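Local coordinates for uncharacterized protein (Methanosarcina mazei, PDB 3R6A) that is of unknown function but belongs to the glyoxalase/bleomycin resistance protein/dioxygenase superfamily and is found as an assembly of two copies, at residues L9-A15 / T50-G56; L76-K80 / G100-T104. All coordinates share one frame; numbering follows the deposited sequence.

Contact 1: L9-A15 / T50-G56; sequences LSRLYVA and TILLIAG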
# COMPACT_ATOMS: atom_id res chain seq x y z
N LEU B 9 -3.49 1.54 4.52
CA LEU B 9 -3.75 2.22 3.26
C LEU B 9 -2.57 2.20 2.31
O LEU B 9 -1.46 2.58 2.68
CB LEU B 9 -4.17 3.66 3.54
CG LEU B 9 -5.34 3.79 4.53
CD1 LEU B 9 -5.55 5.25 4.89
CD2 LEU B 9 -6.60 3.20 3.91
N SER B 10 -2.83 1.75 1.08
CA SER B 10 -1.80 1.69 0.04
C SER B 10 -1.77 3.04 -0.66
O SER B 10 -2.82 3.62 -0.94
CB SER B 10 -2.12 0.58 -0.95
OG SER B 10 -2.21 -0.67 -0.28
N ARG B 11 -0.57 3.52 -0.96
CA ARG B 11 -0.39 4.82 -1.57
C ARG B 11 -0.06 4.81 -3.06
O ARG B 11 0.82 4.08 -3.50
CB ARG B 11 0.72 5.57 -0.83
CG ARG B 11 0.45 5.76 0.66
CD ARG B 11 1.76 5.92 1.43
NE ARG B 11 2.48 7.16 1.12
CZ ARG B 11 2.27 8.33 1.73
NH1 ARG B 11 1.36 8.43 2.69
NH2 ARG B 11 3.00 9.39 1.40
N LEU B 12 -0.79 5.62 -3.82
CA LEU B 12 -0.55 5.76 -5.25
C LEU B 12 -0.30 7.25 -5.48
O LEU B 12 -0.92 8.10 -4.84
CB LEU B 12 -1.75 5.28 -6.07
CG LEU B 12 -2.11 3.79 -5.98
CD1 LEU B 12 -3.20 3.47 -6.99
CD2 LEU B 12 -0.88 2.94 -6.26
N TYR B 13 0.60 7.54 -6.41
CA TYR B 13 0.98 8.92 -6.72
C TYR B 13 0.63 9.24 -8.16
O TYR B 13 1.07 8.56 -9.09
CB TYR B 13 2.48 9.07 -6.49
CG TYR B 13 2.91 8.49 -5.17
CD1 TYR B 13 2.93 9.28 -4.02
CD2 TYR B 13 3.25 7.14 -5.05
CE1 TYR B 13 3.26 8.73 -2.78
CE2 TYR B 13 3.58 6.59 -3.82
CZ TYR B 13 3.58 7.38 -2.69
OH TYR B 13 3.91 6.84 -1.48
N VAL B 14 -0.16 10.30 -8.34
CA VAL B 14 -0.60 10.70 -9.66
C VAL B 14 -0.45 12.21 -9.87
O VAL B 14 -0.30 12.97 -8.91
CB VAL B 14 -2.08 10.30 -9.87
CG1 VAL B 14 -2.23 8.79 -9.72
CG2 VAL B 14 -2.97 11.03 -8.87
N ALA B 15 -0.51 12.63 -11.12
CA ALA B 15 -0.38 14.04 -11.46
C ALA B 15 -1.64 14.82 -11.12
O ALA B 15 -1.57 15.94 -10.60
CB ALA B 15 -0.05 14.19 -12.94
N THR B 50 -9.34 1.27 0.15
CA THR B 50 -8.17 1.40 1.03
C THR B 50 -6.96 1.97 0.30
O THR B 50 -5.81 1.74 0.69
CB THR B 50 -7.77 0.05 1.69
OG1 THR B 50 -7.48 -0.93 0.69
CG2 THR B 50 -8.91 -0.45 2.56
N ILE B 51 -7.22 2.73 -0.75
CA ILE B 51 -6.16 3.35 -1.52
C ILE B 51 -6.13 4.85 -1.25
O ILE B 51 -7.16 5.51 -1.26
CB ILE B 51 -6.38 3.17 -3.03
CG1 ILE B 51 -6.26 1.69 -3.40
CG2 ILE B 51 -5.37 3.99 -3.81
CD1 ILE B 51 -6.54 1.41 -4.85
N LEU B 52 -4.94 5.38 -1.00
CA LEU B 52 -4.77 6.81 -0.78
C LEU B 52 -4.15 7.34 -2.05
O LEU B 52 -3.05 6.92 -2.43
CB LEU B 52 -3.82 7.09 0.39
CG LEU B 52 -4.33 6.95 1.83
CD1 LEU B 52 -3.18 7.23 2.80
CD2 LEU B 52 -5.47 7.94 2.07
N LEU B 53 -4.87 8.23 -2.73
CA LEU B 53 -4.37 8.84 -3.96
C LEU B 53 -3.77 10.20 -3.61
O LEU B 53 -4.46 11.07 -3.08
CB LEU B 53 -5.51 9.03 -4.97
CG LEU B 53 -6.08 7.79 -5.65
CD1 LEU B 53 -7.28 8.20 -6.51
CD2 LEU B 53 -5.01 7.13 -6.52
N ILE B 54 -2.48 10.35 -3.90
CA ILE B 54 -1.76 11.59 -3.62
C ILE B 54 -1.42 12.21 -4.97
O ILE B 54 -0.71 11.61 -5.77
CB ILE B 54 -0.47 11.29 -2.84
CG1 ILE B 54 -0.83 10.51 -1.57
CG2 ILE B 54 0.25 12.59 -2.49
CD1 ILE B 54 0.37 10.00 -0.80
N ALA B 55 -1.94 13.41 -5.23
CA ALA B 55 -1.73 14.08 -6.51
C ALA B 55 -0.92 15.37 -6.41
O ALA B 55 -1.06 16.13 -5.46
CB ALA B 55 -3.07 14.36 -7.18
N GLY B 56 -0.09 15.60 -7.42
CA GLY B 56 0.73 16.80 -7.46
C GLY B 56 1.82 16.66 -8.50
O GLY B 56 1.93 15.62 -9.15
O HOH W 1 -4.69 -1.12 1.19

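Contact 2: L76-K80 / G100-T104; sequences LDKFK and GRNMT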
# COMPACT_ATOMS: atom_id res chain seq x y z
N LEU B 76 -2.07 6.90 18.40
CA LEU B 76 -0.67 7.13 18.01
C LEU B 76 0.28 6.88 19.17
O LEU B 76 1.32 6.26 19.00
CB LEU B 76 -0.43 8.56 17.54
CG LEU B 76 -0.75 9.05 16.13
CD1 LEU B 76 -0.06 10.40 15.94
CD2 LEU B 76 -0.27 8.06 15.09
N ASP B 77 -0.08 7.39 20.34
CA ASP B 77 0.77 7.26 21.52
C ASP B 77 1.14 5.82 21.87
O ASP B 77 2.29 5.54 22.19
CB ASP B 77 0.10 7.94 22.71
CG ASP B 77 -0.26 9.38 22.42
OD1 ASP B 77 0.63 10.12 21.94
OD2 ASP B 77 -1.42 9.77 22.66
N LYS B 78 0.17 4.92 21.80
CA LYS B 78 0.43 3.51 22.10
C LYS B 78 1.44 2.93 21.12
O LYS B 78 2.36 2.21 21.51
CB LYS B 78 -0.87 2.71 22.05
CG LYS B 78 -1.34 2.19 23.41
CD LYS B 78 -1.55 3.31 24.41
CE LYS B 78 -2.76 4.17 24.04
NZ LYS B 78 -2.98 5.26 25.04
N PHE B 79 1.27 3.26 19.84
CA PHE B 79 2.18 2.77 18.81
C PHE B 79 3.56 3.41 18.92
O PHE B 79 4.57 2.76 18.70
CB PHE B 79 1.59 3.03 17.42
CG PHE B 79 0.60 1.99 16.98
CD1 PHE B 79 1.04 0.80 16.41
CD2 PHE B 79 -0.76 2.19 17.17
CE1 PHE B 79 0.14 -0.19 16.05
CE2 PHE B 79 -1.68 1.20 16.80
CZ PHE B 79 -1.23 0.00 16.24
N LYS B 80 3.59 4.69 19.27
CA LYS B 80 4.86 5.40 19.42
C LYS B 80 5.73 4.68 20.45
O LYS B 80 6.91 4.44 20.21
CB LYS B 80 4.61 6.84 19.85
CG LYS B 80 5.86 7.70 19.95
CD LYS B 80 5.50 9.15 20.23
CE LYS B 80 6.74 10.03 20.34
NZ LYS B 80 7.57 9.66 21.52
N GLY B 100 -6.69 15.05 12.48
CA GLY B 100 -6.32 14.42 13.74
C GLY B 100 -4.85 14.61 14.06
O GLY B 100 -4.40 15.73 14.28
N ARG B 101 -4.09 13.52 14.08
CA ARG B 101 -2.66 13.59 14.37
C ARG B 101 -1.92 12.55 13.55
O ARG B 101 -2.44 11.46 13.32
CB ARG B 101 -2.39 13.31 15.84
CG ARG B 101 -3.00 14.30 16.82
CD ARG B 101 -2.98 13.70 18.22
NE ARG B 101 -1.63 13.43 18.70
CZ ARG B 101 -1.31 12.43 19.51
NH1 ARG B 101 -2.24 11.59 19.93
NH2 ARG B 101 -0.06 12.27 19.91
N ASN B 102 -0.72 12.87 13.10
CA ASN B 102 0.07 11.91 12.32
C ASN B 102 1.51 11.92 12.80
O ASN B 102 1.93 12.80 13.55
CB ASN B 102 0.11 12.25 10.83
CG ASN B 102 -1.24 12.59 10.24
OD1 ASN B 102 -2.27 12.04 10.62
ND2 ASN B 102 -1.23 13.50 9.27
N MSE B 103 2.25 10.91 12.36
CA MSE B 103 3.68 10.79 12.63
C MSE B 103 4.24 9.87 11.56
O MSE B 103 3.52 9.02 11.03
CB MSE B 103 3.96 10.22 14.03
CG MSE B 103 3.53 8.79 14.25
SE MSE B 103 4.08 8.18 16.01
CE MSE B 103 3.43 6.35 15.89
N THR B 104 5.50 10.07 11.22
CA THR B 104 6.15 9.23 10.22
C THR B 104 7.24 8.49 10.95
O THR B 104 7.97 9.07 11.75
CB THR B 104 6.71 10.08 9.07
OG1 THR B 104 5.62 10.74 8.40
CG2 THR B 104 7.44 9.20 8.06

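Contact 1: L9-A15 / T50-G56
Ile54 reaches across to two side chains of the neighbouring strand at once. Its CD1 sits over one face of the Arg11 guanidinium, 3.5 Å from NH2, and is 3.7 Å from CE1 of Tyr13, whose side chain runs alongside in the same direction. Arg11 bends at chi3 (67°), which brings NE to the Tyr13 hydroxyl: NE donates to OH at 3.0 Å, nearly in the guanidinium plane. Phe64 O, Thr70 OG1 and a salt bridge to Glu114 take the terminal nitrogens, so the buried cation is gripped by several partners and its rotation is fixed. Strands 5-14 and 51-55 are parallel neighbours in the mixed sheet of a glyoxalase-superfamily fold, joined by six backbone hydrogen bonds from Ser10 N-Thr50 O to Gly56 N-Val14 O. On the face opposite Arg11, Leu12 crosses Leu53 and Ile51, with its CB 3.8 Å from Leu53 CD2; beyond it Val14 CG2, placed between backbone N and carbonyl carbon, meets Ala55 CB at 3.7 Å. That face is packed by helix 17-27 and the second subunit. One water joins Ser10 OG (2.9 Å) to Thr50 OG1 (2.8 Å), and Ser10 OG also hydrogen-bonds Ser10 of the second subunit.

Contact 2: L76-K80 / G100-T104
Arg101 and Asp77 form the ionic part of the contact, a salt bridge from the sheet to the first turn of helix 76-84. Arg101 NH2 donates to Asp77 OD1 at 3.0 Å with a nearly straight bond (173°), meeting the oxygen on its syn side but 30° out of the carboxylate plane. A second, weak bond runs from Arg101 NH1 to Asp77 OD2 (3.4 Å); the two flat groups are turned 34° against each other, and the bend at chi3 of Arg101 carries the guanidinium toward the acid, which it meets with its edge. Apolar contacts lie beside this pair. Leu76 CD1 stands over the centre of one guanidinium face and also lies 3.7 Å from Arg101 CB, while Leu76 CD2 is 4.0 Å from Met103 CG. Met103, a selenomethionine, runs straight out beyond CG, past Leu76 in the opposite direction. Met103 CE lies 4.1 Å from Phe79 CB, and Met103 SE 4.1 Å from Lys80 CB. Here a helix packs against one face of the sheet, with Tyr115 of strand 112-118 touching both Leu76 and Met103. Leu76 probably shields one guanidinium face, but Asp77 is exposed and water would probably weaken the pair; Arg101 NH1 also has a long, weak pairing with Glu117.

Overall arrangement
From the N terminus, strand 5-14 leads into helix 17-27 and then strands 34-35 and 44-48 before strand 51-55 returns beside strand 5-14, where contact 1 closes the first long loop. The chain then passes through helix 58-61 and strand 69-73, which flanks strand 5-14 on its other side. Helix 76-84 follows; after strand 89-97 the chain turns back as strand 100-106, which packs against the helix, and here contact 2 closes a second, shorter loop. The two loops therefore follow in series, neither nested nor crossed. Their centres lie 20 Å apart, on opposite sides of the chain's centre: contact 1 joins strands within the mixed sheet, whereas contact 2 ties a helix to that same sheet.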